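Local structure of 3-methylornithine synthase (Methanosarcina barkeri, 3T7V) at residues N164-Q170 and Y202-G207; I283-V287 and S326-L331; I65-C71 and N87-L91; L28-L34 and K260-V264. The protein isomerises L-lysine to (3R)-3-methyl-D-ornithine by a radical mechanism that uses S-adenosylmethionine and a [4Fe-4S] cluster, a step in pyrrolysine biosynthesis. All coordinates share one frame; numbering follows the deposited sequence.

Contact 1: residues N164-Q170 and Y202-G207; sequences NFLALYQ and YCVEDG. With MD0 (5-amino-D-isoleucine), chain D; SAM (S-adenosylmethionine), chain C.
Glu205 runs past Ala167 to the hydroxyl of Tyr169. Its CB lies 4.0 Å from both Ala167 CA and Tyr169 CE1. CG, turned opposite the backbone N (chi1 -176°), closes to 3.5 Å from that same CE1, and the extended chain carries the carboxylate to the tyrosine hydroxyl. Tyr169 OH donates to Glu205 OE1 over 2.6 Å, coming from well above the carboxylate plane; ring and carboxylate planes stand 77° apart. The other oxygen, OE2, forms a salt bridge with Arg235.

The two segments belong to strands 163-167 and 203-210, parallel neighbours in the barrel sheet, joined by alternating backbone hydrogen bonds such as Leu166 N to Cys203 O at 2.9 Å. At the N-terminal end of the pair, Cys203 CB sits over the centre of the Phe165 ring, 3.4 Å from the centroid, as a CH-pi contact. Past the other end, Asp206 OD1 accepts from Gln170 N (2.9 Å) and from Gly207 N, tying the loop after strand 163-167 to the neighbouring strand; Asp206 OD2 hydrogen-bonds to Tyr173 OH.

Tyr169 OH also accepts from NE of the bound (3R)-3-methyl-D-ornithine (5-amino-D-isoleucine) at 2.8 Å. The ligand's amine, Tyr169, Glu205 and Arg235 thus form a continuous polar chain, in which Glu205 probably acts as a second-shell residue that positions the hydroxyl receiving the amine.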
# COMPACT_ATOMS: atom_id res chain seq x y z
N ASN A 164 -12.71 -5.33 5.87
CA ASN A 164 -12.32 -6.46 5.06
C ASN A 164 -10.81 -6.69 4.96
O ASN A 164 -10.41 -7.86 4.77
CB ASN A 164 -12.83 -6.25 3.62
CG ASN A 164 -14.32 -6.23 3.55
OD1 ASN A 164 -14.96 -7.32 3.57
ND2 ASN A 164 -14.87 -5.08 3.60
N PHE A 165 -9.98 -5.66 4.91
CA PHE A 165 -8.53 -5.76 4.73
C PHE A 165 -7.90 -5.04 5.90
O PHE A 165 -8.37 -3.99 6.36
CB PHE A 165 -8.17 -5.02 3.40
CG PHE A 165 -7.66 -5.86 2.31
CD1 PHE A 165 -6.29 -6.27 2.36
CD2 PHE A 165 -8.43 -6.19 1.23
CE1 PHE A 165 -5.76 -7.02 1.32
CE2 PHE A 165 -7.91 -6.96 0.17
CZ PHE A 165 -6.58 -7.35 0.22
N LEU A 166 -6.82 -5.60 6.35
CA LEU A 166 -5.90 -4.90 7.28
C LEU A 166 -4.60 -4.62 6.55
O LEU A 166 -3.95 -5.56 6.06
CB LEU A 166 -5.61 -5.77 8.50
CG LEU A 166 -4.52 -5.16 9.44
CD1 LEU A 166 -5.04 -3.89 10.07
CD2 LEU A 166 -4.20 -6.21 10.47
N ALA A 167 -4.22 -3.36 6.48
CA ALA A 167 -2.90 -3.02 5.88
C ALA A 167 -1.97 -2.64 7.01
O ALA A 167 -2.22 -1.66 7.72
CB ALA A 167 -3.09 -1.85 4.88
N LEU A 168 -0.95 -3.43 7.20
CA LEU A 168 -0.02 -3.21 8.34
C LEU A 168 1.36 -3.64 7.86
O LEU A 168 1.69 -4.84 7.89
CB LEU A 168 -0.51 -4.09 9.56
CG LEU A 168 0.21 -3.72 10.88
CD1 LEU A 168 -0.25 -2.35 11.40
CD2 LEU A 168 -0.07 -4.85 11.92
N TYR A 169 2.10 -2.68 7.30
CA TYR A 169 3.30 -3.08 6.56
C TYR A 169 4.48 -3.26 7.49
O TYR A 169 4.66 -2.53 8.44
CB TYR A 169 3.68 -1.97 5.51
CG TYR A 169 2.50 -1.54 4.63
CD1 TYR A 169 1.48 -2.44 4.31
CD2 TYR A 169 2.41 -0.26 4.17
CE1 TYR A 169 0.36 -2.02 3.56
CE2 TYR A 169 1.34 0.18 3.44
CZ TYR A 169 0.30 -0.70 3.16
OH TYR A 169 -0.79 -0.25 2.42
N GLN A 170 5.26 -4.28 7.19
CA GLN A 170 6.46 -4.55 8.02
C GLN A 170 7.63 -3.59 7.71
O GLN A 170 8.52 -3.40 8.57
CB GLN A 170 6.96 -5.96 7.78
CG GLN A 170 7.80 -6.48 8.97
CD GLN A 170 7.02 -6.74 10.23
OE1 GLN A 170 5.82 -6.93 10.20
NE2 GLN A 170 7.74 -6.84 11.36
N TYR A 202 -10.00 -11.37 8.03
CA TYR A 202 -9.45 -10.31 7.16
C TYR A 202 -8.55 -10.85 6.06
O TYR A 202 -7.87 -11.86 6.24
CB TYR A 202 -8.52 -9.39 8.01
CG TYR A 202 -9.16 -8.45 8.96
CD1 TYR A 202 -9.38 -7.11 8.56
CD2 TYR A 202 -9.44 -8.81 10.29
CE1 TYR A 202 -9.85 -6.18 9.44
CE2 TYR A 202 -9.91 -7.85 11.17
CZ TYR A 202 -10.13 -6.57 10.74
OH TYR A 202 -10.55 -5.66 11.65
N CYS A 203 -8.54 -10.11 4.95
CA CYS A 203 -7.42 -10.20 4.03
C CYS A 203 -6.32 -9.25 4.58
O CYS A 203 -6.68 -8.27 5.25
CB CYS A 203 -7.86 -9.66 2.65
SG CYS A 203 -8.90 -10.77 1.79
N VAL A 204 -5.05 -9.51 4.29
CA VAL A 204 -3.96 -8.68 4.86
C VAL A 204 -3.07 -8.17 3.76
O VAL A 204 -2.85 -8.87 2.72
CB VAL A 204 -3.22 -9.36 5.98
CG1 VAL A 204 -4.20 -9.77 7.10
CG2 VAL A 204 -2.49 -10.56 5.53
N GLU A 205 -2.62 -6.93 3.90
CA GLU A 205 -1.60 -6.36 2.99
C GLU A 205 -0.34 -6.15 3.81
O GLU A 205 -0.38 -5.52 4.91
CB GLU A 205 -2.09 -4.98 2.47
CG GLU A 205 -1.09 -4.40 1.42
CD GLU A 205 -1.40 -2.99 0.88
OE1 GLU A 205 -2.17 -2.20 1.48
OE2 GLU A 205 -0.73 -2.61 -0.16
N ASP A 206 0.76 -6.62 3.24
CA ASP A 206 2.10 -6.34 3.78
C ASP A 206 2.83 -5.50 2.79
O ASP A 206 2.42 -5.37 1.61
CB ASP A 206 2.84 -7.67 4.03
CG ASP A 206 4.02 -7.58 5.03
OD1 ASP A 206 4.33 -6.46 5.56
OD2 ASP A 206 4.56 -8.70 5.31
N GLY A 207 3.92 -4.88 3.25
CA GLY A 207 4.63 -3.95 2.39
C GLY A 207 6.04 -3.75 2.86
O GLY A 207 6.32 -3.82 4.05
C MD0 D . -1.02 4.47 -0.54
N MD0 D . -0.97 6.70 0.43
O MD0 D . -1.73 3.51 -0.89
CA MD0 D . -1.46 5.33 0.60
CB MD0 D . -0.96 4.75 1.95
CD MD0 D . -1.69 2.93 3.64
NE MD0 D . -2.41 1.67 3.75
CG MD0 D . -1.67 3.38 2.18
CG2 MD0 D . 0.57 4.56 2.03
OXT MD0 D . 0.05 4.75 -1.09
N SAM C . 0.23 4.59 11.08
CA SAM C . -0.09 3.36 10.52
C SAM C . 1.06 2.49 10.22
O SAM C . 2.22 2.92 10.39
OXT SAM C . 0.81 1.28 9.91
CB SAM C . -0.45 3.45 9.21
CG SAM C . 0.23 4.35 8.26
SD SAM C . 0.82 3.47 6.75
CE SAM C . -0.16 4.25 5.50
C5' SAM C . 2.40 4.25 6.49
C4' SAM C . 3.25 3.48 5.80
O4' SAM C . 3.32 4.62 4.74
C3' SAM C . 4.38 3.11 6.39
O3' SAM C . 3.95 1.75 6.51
C2' SAM C . 5.17 3.23 5.09
O2' SAM C . 5.28 1.96 4.35
C1' SAM C . 4.61 4.34 4.19
N9 SAM C . 5.40 5.61 4.39
C8 SAM C . 5.46 6.45 5.47
N7 SAM C . 6.33 7.42 5.22
C5 SAM C . 6.83 7.21 3.95
C6 SAM C . 7.83 7.86 3.21
N6 SAM C . 8.48 8.92 3.65
N1 SAM C . 8.07 7.42 1.96
C2 SAM C . 7.44 6.32 1.45
N3 SAM C . 6.56 5.60 2.19
C4 SAM C . 6.25 6.08 3.43

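Contact 2: residues I283-V287 and S326-L331; sequences IDGMV and SVVRRL
The guanidinium of Arg330 has the methyl CG2 of Ile283 over the centre of one face, with CG2 and Arg330 CZ 3.7 Å apart, and the carboxylate of Asp284 at its edge. Arg330 NH1 donates to Asp284 OD1 at 2.9 Å in a salt bridge that is straight at the hydrogen (179°); OD1 lies in the guanidinium plane, while the carboxylate itself is turned 36° from it.

The arginine gets there by folding. Its CG lies beside the carbonyl carbon, and the chain then bends at chi2 and again at chi3, which brings the flat end back across Ile283. The folded methylenes pack as well: Arg330 CG touches Val287 CG2 at 3.6 Å, the two side chains crossing nearly at right angles, and Met286 CE lies 3.8 Å from the same CG. Arg330 is a knob in the hole made by Ile283, Asp284, Met286 and Val287.

Alongside, Ile283 CD1 rests on Ser326 CB at 3.6 Å; deeper in, Met286 SD lies 3.8 Å from Val327 CG1. Both of these buried residues reach Val297. Segments 283-287 and 326-331, inclined at 38°, thus pair helices 278-291 and 324-334 in the outer helical layer of the TIM-type barrel, over strand 296-300.

One arginine therefore serves both chemistries here: its aliphatic part packs on Ile283, Met286 and Val287, and its charge pairs with the solvent-exposed Asp284, where water probably weakens the ion pair.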
# COMPACT_ATOMS: atom_id res chain seq x y z
N ILE A 283 -0.02 10.16 -11.19
CA ILE A 283 -0.58 9.42 -12.31
C ILE A 283 0.50 8.99 -13.33
O ILE A 283 0.47 7.88 -13.82
CB ILE A 283 -1.81 10.17 -12.89
CG1 ILE A 283 -2.93 10.11 -11.81
CG2 ILE A 283 -2.30 9.41 -14.13
CD1 ILE A 283 -4.16 10.99 -11.98
N ASP A 284 1.49 9.84 -13.59
CA ASP A 284 2.55 9.36 -14.51
C ASP A 284 3.27 8.14 -13.92
O ASP A 284 3.62 7.16 -14.61
CB ASP A 284 3.59 10.47 -14.78
CG ASP A 284 3.02 11.70 -15.49
OD1 ASP A 284 1.97 11.59 -16.20
OD2 ASP A 284 3.65 12.79 -15.41
N GLY A 285 3.51 8.21 -12.60
CA GLY A 285 4.18 7.11 -11.91
C GLY A 285 3.30 5.85 -11.92
O GLY A 285 3.79 4.71 -11.94
N MET A 286 1.99 6.05 -11.87
CA MET A 286 1.02 4.93 -11.92
C MET A 286 1.20 4.13 -13.21
O MET A 286 1.14 2.87 -13.19
CB MET A 286 -0.42 5.47 -11.83
CG MET A 286 -1.51 4.36 -11.89
SD MET A 286 -3.08 5.10 -12.43
CE MET A 286 -2.76 5.41 -14.19
N VAL A 287 1.37 4.84 -14.34
CA VAL A 287 1.56 4.17 -15.61
C VAL A 287 2.79 3.24 -15.54
O VAL A 287 2.68 2.05 -15.92
CB VAL A 287 1.73 5.22 -16.73
CG1 VAL A 287 1.95 4.50 -18.08
CG2 VAL A 287 0.45 6.04 -16.80
N SER A 326 -9.42 11.10 -13.31
CA SER A 326 -8.14 11.25 -14.04
C SER A 326 -7.45 9.91 -14.13
O SER A 326 -6.80 9.62 -15.13
CB SER A 326 -7.18 12.24 -13.41
OG SER A 326 -7.83 13.44 -13.23
N VAL A 327 -7.50 9.13 -13.05
CA VAL A 327 -6.97 7.77 -13.12
C VAL A 327 -7.63 6.92 -14.21
O VAL A 327 -6.91 6.30 -15.01
CB VAL A 327 -7.13 7.03 -11.76
CG1 VAL A 327 -6.83 5.51 -11.85
CG2 VAL A 327 -6.20 7.62 -10.69
N VAL A 328 -8.97 6.94 -14.30
CA VAL A 328 -9.65 6.08 -15.26
C VAL A 328 -9.34 6.56 -16.68
O VAL A 328 -9.20 5.73 -17.59
CB VAL A 328 -11.15 6.02 -14.95
CG1 VAL A 328 -11.89 5.31 -16.10
CG2 VAL A 328 -11.42 5.27 -13.64
N ARG A 329 -9.26 7.87 -16.87
CA ARG A 329 -8.90 8.45 -18.21
C ARG A 329 -7.54 7.90 -18.61
O ARG A 329 -7.35 7.52 -19.78
CB ARG A 329 -8.84 9.98 -18.12
CG ARG A 329 -8.26 10.68 -19.36
CD ARG A 329 -8.34 12.21 -19.31
NE ARG A 329 -7.69 12.81 -20.48
CZ ARG A 329 -7.55 14.13 -20.71
NH1 ARG A 329 -6.95 14.54 -21.82
NH2 ARG A 329 -7.99 15.03 -19.83
N ARG A 330 -6.56 7.93 -17.67
CA ARG A 330 -5.23 7.47 -18.04
C ARG A 330 -5.25 5.94 -18.29
O ARG A 330 -4.55 5.46 -19.19
CB ARG A 330 -4.19 7.86 -16.96
CG ARG A 330 -2.76 7.51 -17.33
CD ARG A 330 -2.21 8.39 -18.46
NE ARG A 330 -2.34 9.78 -18.03
CZ ARG A 330 -1.36 10.51 -17.50
NH1 ARG A 330 -0.15 9.99 -17.32
NH2 ARG A 330 -1.58 11.77 -17.12
N LEU A 331 -6.00 5.17 -17.49
CA LEU A 331 -6.07 3.69 -17.77
C LEU A 331 -6.60 3.48 -19.21
O LEU A 331 -6.12 2.55 -19.89
CB LEU A 331 -7.07 3.01 -16.83
CG LEU A 331 -6.56 3.12 -15.38
CD1 LEU A 331 -7.65 2.46 -14.54
CD2 LEU A 331 -5.28 2.33 -15.18

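Contact 3: residues I65-C71 and N87-L91; sequences IYFSTYC and NRYRL. With SF4 (iron/sulfur cluster), chain B.
Tyr70 is sandwiched between two arginines. The guanidinium of Arg90 lies flat on one face of its ring, centres 4.2 Å apart and planes at 13°, a cation-pi stack; on the opposite face sits Arg88 CB, 3.7 Å from the centroid. Arg90 NE also forms a salt bridge with Asp118, which probably helps to hold the stacked group in place. Beyond CB, Arg88 extends along Thr69, and its NH1 donates to Thr69 O at 2.8 Å, in the plane of that carbonyl.

This is where strand 58-68, the first of the radical SAM barrel, passes into the loop carrying the CxxxCxxC motif. Cys71 opens the motif and binds an iron of the [4Fe-4S] cluster through SG at 2.3 Å, with Cys75 and Cys78 as the other protein ligands.

The returning chain is joined to the strand end by backbone hydrogen bonds, Leu91 N to Phe67 O and Thr69 N to Tyr89 O, around a single bridge between Ser68 and Arg90. Thr69 adds two contacts of its own: OG1 accepts from Tyr89 N at 3.0 Å, and CG2 lies over the Tyr89 ring. That ring reaches back along the strand, where Tyr89 OH donates to Tyr66 O at 2.6 Å. A water links Thr69 OG1 to Asn87 O.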
# COMPACT_ATOMS: atom_id res chain seq x y z
N ILE A 65 -8.42 7.44 2.42
CA ILE A 65 -8.99 8.42 3.38
C ILE A 65 -8.15 8.43 4.63
O ILE A 65 -8.29 7.56 5.52
CB ILE A 65 -10.44 8.10 3.74
CG1 ILE A 65 -11.33 8.01 2.44
CG2 ILE A 65 -11.00 9.19 4.69
CD1 ILE A 65 -12.77 7.63 2.79
N TYR A 66 -7.27 9.43 4.68
CA TYR A 66 -6.37 9.60 5.84
C TYR A 66 -7.16 10.47 6.82
O TYR A 66 -7.25 11.69 6.66
CB TYR A 66 -5.11 10.30 5.33
CG TYR A 66 -3.89 10.21 6.23
CD1 TYR A 66 -3.89 9.64 7.49
CD2 TYR A 66 -2.70 10.75 5.75
CE1 TYR A 66 -2.73 9.51 8.24
CE2 TYR A 66 -1.53 10.66 6.50
CZ TYR A 66 -1.59 10.06 7.74
OH TYR A 66 -0.37 10.05 8.42
N PHE A 67 -7.84 9.80 7.78
CA PHE A 67 -8.87 10.49 8.59
C PHE A 67 -8.34 11.13 9.88
O PHE A 67 -9.02 11.91 10.49
CB PHE A 67 -10.06 9.55 8.93
CG PHE A 67 -9.73 8.35 9.75
CD1 PHE A 67 -9.41 7.18 9.12
CD2 PHE A 67 -9.71 8.39 11.14
CE1 PHE A 67 -9.07 6.06 9.85
CE2 PHE A 67 -9.35 7.30 11.92
CZ PHE A 67 -9.04 6.08 11.25
N SER A 68 -7.09 10.81 10.21
CA SER A 68 -6.41 11.49 11.32
C SER A 68 -4.92 11.42 11.12
O SER A 68 -4.38 10.31 10.90
CB SER A 68 -6.76 10.86 12.67
OG SER A 68 -5.97 11.57 13.66
N THR A 69 -4.26 12.59 11.18
CA THR A 69 -2.81 12.62 10.98
C THR A 69 -2.07 12.79 12.27
O THR A 69 -0.90 13.12 12.28
CB THR A 69 -2.37 13.64 9.96
OG1 THR A 69 -2.80 14.92 10.45
CG2 THR A 69 -3.05 13.39 8.57
N TYR A 70 -2.74 12.51 13.39
CA TYR A 70 -2.05 12.39 14.66
C TYR A 70 -1.42 11.03 14.86
O TYR A 70 -2.05 10.03 14.59
CB TYR A 70 -3.04 12.64 15.82
CG TYR A 70 -3.44 14.09 15.90
CD1 TYR A 70 -4.50 14.57 15.13
CD2 TYR A 70 -2.75 14.95 16.72
CE1 TYR A 70 -4.84 15.91 15.17
CE2 TYR A 70 -3.13 16.32 16.75
CZ TYR A 70 -4.18 16.74 15.96
OH TYR A 70 -4.53 18.09 16.03
N CYS A 71 -0.20 11.01 15.37
CA CYS A 71 0.49 9.73 15.65
C CYS A 71 1.31 9.83 16.91
O CYS A 71 2.03 10.81 17.09
CB CYS A 71 1.35 9.36 14.50
SG CYS A 71 1.88 7.60 14.69
N ASN A 87 1.44 20.50 10.88
CA ASN A 87 -0.02 20.68 10.84
C ASN A 87 -0.57 19.25 10.97
O ASN A 87 -0.02 18.32 10.33
CB ASN A 87 -0.46 21.32 9.53
CG ASN A 87 -1.95 21.40 9.43
OD1 ASN A 87 -2.59 20.75 8.57
ND2 ASN A 87 -2.49 21.94 10.40
N ARG A 88 -1.63 19.08 11.78
CA ARG A 88 -2.29 17.78 11.96
C ARG A 88 -3.78 18.01 12.05
O ARG A 88 -4.25 19.06 12.52
CB ARG A 88 -1.89 17.14 13.26
CG ARG A 88 -0.41 16.70 13.14
CD ARG A 88 0.03 15.97 14.31
NE ARG A 88 1.47 15.87 14.42
CZ ARG A 88 2.16 14.79 14.06
NH1 ARG A 88 1.59 13.69 13.52
NH2 ARG A 88 3.48 14.78 14.27
N TYR A 89 -4.55 17.06 11.51
CA TYR A 89 -5.99 17.18 11.52
C TYR A 89 -6.64 15.90 11.96
O TYR A 89 -6.01 14.81 11.85
CB TYR A 89 -6.52 17.64 10.13
CG TYR A 89 -6.32 16.63 9.00
CD1 TYR A 89 -5.27 16.74 8.09
CD2 TYR A 89 -7.24 15.55 8.84
CE1 TYR A 89 -5.11 15.84 7.05
CE2 TYR A 89 -7.05 14.57 7.81
CZ TYR A 89 -6.03 14.77 6.91
OH TYR A 89 -5.88 13.83 5.91
N ARG A 90 -7.90 15.97 12.34
CA ARG A 90 -8.68 14.76 12.75
C ARG A 90 -10.08 15.04 12.24
O ARG A 90 -10.76 15.97 12.70
CB ARG A 90 -8.64 14.60 14.25
CG ARG A 90 -9.43 13.39 14.74
CD ARG A 90 -9.41 13.29 16.27
NE ARG A 90 -8.02 13.12 16.82
CZ ARG A 90 -7.34 13.98 17.57
NH1 ARG A 90 -7.81 15.27 17.81
NH2 ARG A 90 -6.22 13.63 18.09
N LEU A 91 -10.50 14.33 11.20
CA LEU A 91 -11.83 14.61 10.55
C LEU A 91 -12.92 14.39 11.60
O LEU A 91 -12.92 13.44 12.39
CB LEU A 91 -12.09 13.65 9.41
CG LEU A 91 -11.06 13.74 8.26
CD1 LEU A 91 -11.50 12.77 7.19
CD2 LEU A 91 -10.95 15.20 7.71
FE1 SF4 B . 2.34 5.07 10.77
FE2 SF4 B . 2.91 6.94 12.75
FE3 SF4 B . 3.95 7.35 10.33
FE4 SF4 B . 4.91 5.41 11.84
S1 SF4 B . 5.00 7.61 12.35
S2 SF4 B . 4.36 5.25 9.64
S3 SF4 B . 3.11 4.64 12.94
S4 SF4 B . 1.77 7.39 10.83
O HOH W 1 -11.09 11.39 12.41
O HOH W 2 -1.72 16.79 8.60

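Contact 4: residues L28-L34 and K260-V264; sequences LRTLLSL and KIISV
Lys260 NZ is held by three backbone carbonyls: Leu32 O and Leu34 O, each 2.9 Å from NZ, and Asn255 O from the loop before its own helix. The two bonds across the contact differ in direction. Leu34 O is met in its carbonyl plane, whereas the ammonium sits above the plane of Leu32 O, 56° out of it. The lysine chain sets off trans to its own N (chi1 -170°) and bends at chi2 and chi3, a path that takes CD past Leu31 O at 3.2 Å. Three carbonyl oxygens would probably help to solvate the buried ammonium, and the pairing with Leu32 O, at the C-terminal end of helix 25-32, may be aided by the helix dipole.

Beside this polar end the helices meet through aliphatic groups. Val264 divides its methyls: CG1 touches Leu28 CD2 at 3.5 Å, and CG2 lies against Leu31 CB at 3.9 Å. Leu32 CD2 wedges between the two residues of the other helix, 3.8 Å from Ile261 CG1 and 4.1 Å from Val264 CG2.

Ile261 in turn packs on Val236 of strand 233-238, while Leu32 also touches Ile220 of helix 216-228. Segments 28-32 and 260-264 run roughly antiparallel, at 145°, and helix 25-32 lies on the outside of helix 258-268, an N-terminal addition packed against the outer helical layer of a TIM-type barrel.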
# COMPACT_ATOMS: atom_id res chain seq x y z
N LEU A 28 16.37 -14.05 -7.81
CA LEU A 28 16.14 -12.69 -7.16
C LEU A 28 17.38 -11.87 -7.27
O LEU A 28 17.28 -10.69 -7.56
CB LEU A 28 15.69 -12.85 -5.70
CG LEU A 28 14.37 -13.57 -5.52
CD1 LEU A 28 14.04 -13.67 -4.01
CD2 LEU A 28 13.23 -12.86 -6.23
N ARG A 29 18.59 -12.42 -6.97
CA ARG A 29 19.78 -11.62 -7.11
C ARG A 29 19.96 -11.08 -8.50
O ARG A 29 20.52 -9.99 -8.65
CB ARG A 29 21.06 -12.39 -6.69
CG ARG A 29 21.13 -12.62 -5.20
CD ARG A 29 22.35 -13.50 -4.89
NE ARG A 29 22.44 -13.72 -3.43
CZ ARG A 29 23.06 -12.89 -2.61
NH1 ARG A 29 23.63 -11.75 -3.05
NH2 ARG A 29 23.19 -13.21 -1.32
N THR A 30 19.71 -11.94 -9.51
CA THR A 30 19.90 -11.56 -10.89
C THR A 30 18.91 -10.45 -11.27
O THR A 30 19.32 -9.40 -11.80
CB THR A 30 19.72 -12.76 -11.74
OG1 THR A 30 20.65 -13.76 -11.36
CG2 THR A 30 19.86 -12.38 -13.28
N LEU A 31 17.63 -10.68 -10.96
CA LEU A 31 16.58 -9.69 -11.32
C LEU A 31 16.78 -8.36 -10.61
O LEU A 31 16.67 -7.25 -11.23
CB LEU A 31 15.17 -10.28 -11.06
CG LEU A 31 14.86 -11.50 -11.95
CD1 LEU A 31 13.46 -11.99 -11.60
CD2 LEU A 31 14.90 -11.22 -13.45
N LEU A 32 17.16 -8.45 -9.34
CA LEU A 32 17.38 -7.24 -8.56
C LEU A 32 18.63 -6.47 -8.96
O LEU A 32 18.79 -5.31 -8.60
CB LEU A 32 17.31 -7.53 -7.06
CG LEU A 32 15.91 -7.95 -6.54
CD1 LEU A 32 16.06 -8.50 -5.11
CD2 LEU A 32 14.88 -6.77 -6.59
N SER A 33 19.57 -7.10 -9.69
CA SER A 33 20.78 -6.34 -10.05
C SER A 33 20.67 -5.82 -11.50
O SER A 33 21.63 -5.27 -12.02
CB SER A 33 22.05 -7.14 -9.76
OG SER A 33 21.97 -8.31 -10.48
N LEU A 34 19.51 -5.98 -12.16
CA LEU A 34 19.38 -5.55 -13.55
C LEU A 34 19.51 -4.03 -13.62
O LEU A 34 18.96 -3.31 -12.78
CB LEU A 34 18.05 -6.00 -14.20
CG LEU A 34 17.77 -7.47 -14.40
CD1 LEU A 34 16.31 -7.64 -14.78
CD2 LEU A 34 18.62 -7.97 -15.54
N LYS A 260 11.39 -2.26 -10.42
CA LYS A 260 12.03 -3.59 -10.44
C LYS A 260 11.40 -4.50 -9.38
O LYS A 260 11.13 -5.66 -9.61
CB LYS A 260 13.56 -3.40 -10.17
CG LYS A 260 14.42 -4.60 -10.38
CD LYS A 260 15.87 -4.16 -10.86
CE LYS A 260 16.37 -3.07 -9.97
NZ LYS A 260 17.87 -3.05 -10.09
N ILE A 261 11.16 -3.95 -8.19
CA ILE A 261 10.67 -4.81 -7.15
C ILE A 261 9.21 -5.16 -7.38
O ILE A 261 8.77 -6.25 -7.05
CB ILE A 261 10.86 -4.17 -5.76
CG1 ILE A 261 12.41 -4.09 -5.48
CG2 ILE A 261 10.18 -4.94 -4.60
CD1 ILE A 261 12.67 -3.16 -4.34
N ILE A 262 8.42 -4.22 -7.95
CA ILE A 262 7.01 -4.57 -8.36
C ILE A 262 7.00 -5.78 -9.31
O ILE A 262 6.20 -6.69 -9.15
CB ILE A 262 6.26 -3.38 -8.96
CG1 ILE A 262 5.92 -2.37 -7.88
CG2 ILE A 262 5.01 -3.86 -9.68
CD1 ILE A 262 5.41 -1.06 -8.46
N SER A 263 7.92 -5.72 -10.30
CA SER A 263 7.95 -6.86 -11.24
C SER A 263 8.36 -8.14 -10.54
O SER A 263 7.77 -9.18 -10.77
CB SER A 263 8.92 -6.59 -12.36
OG SER A 263 8.53 -5.45 -13.09
N VAL A 264 9.34 -8.06 -9.63
CA VAL A 264 9.74 -9.27 -8.90
C VAL A 264 8.58 -9.76 -8.03
O VAL A 264 8.30 -10.97 -7.94
CB VAL A 264 10.99 -8.95 -8.04
CG1 VAL A 264 11.26 -10.10 -7.10
CG2 VAL A 264 12.20 -8.79 -9.00

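Contacts 1 and 3 belong to the same barrel sheet, their nearest atoms about 11 Å apart, and each serves a different part of one active site: contact 1 holds the amine of the bound methylornithine, contact 3 supplies a cluster ligand, and the S-adenosylmethionine lies between, about 5 Å from the side chain of Cys71 and touching Tyr169. Contacts 2 and 4 join helices outside the sheet. The side chain of Met286 in contact 2 remains about 11 Å from the methylornithine, and the side chain of Ile261 in contact 4 about 12 Å from the S-adenosylmethionine. Contacts 3 and 4 lie on opposite sides of the chain's centre, their centres 35 Å apart.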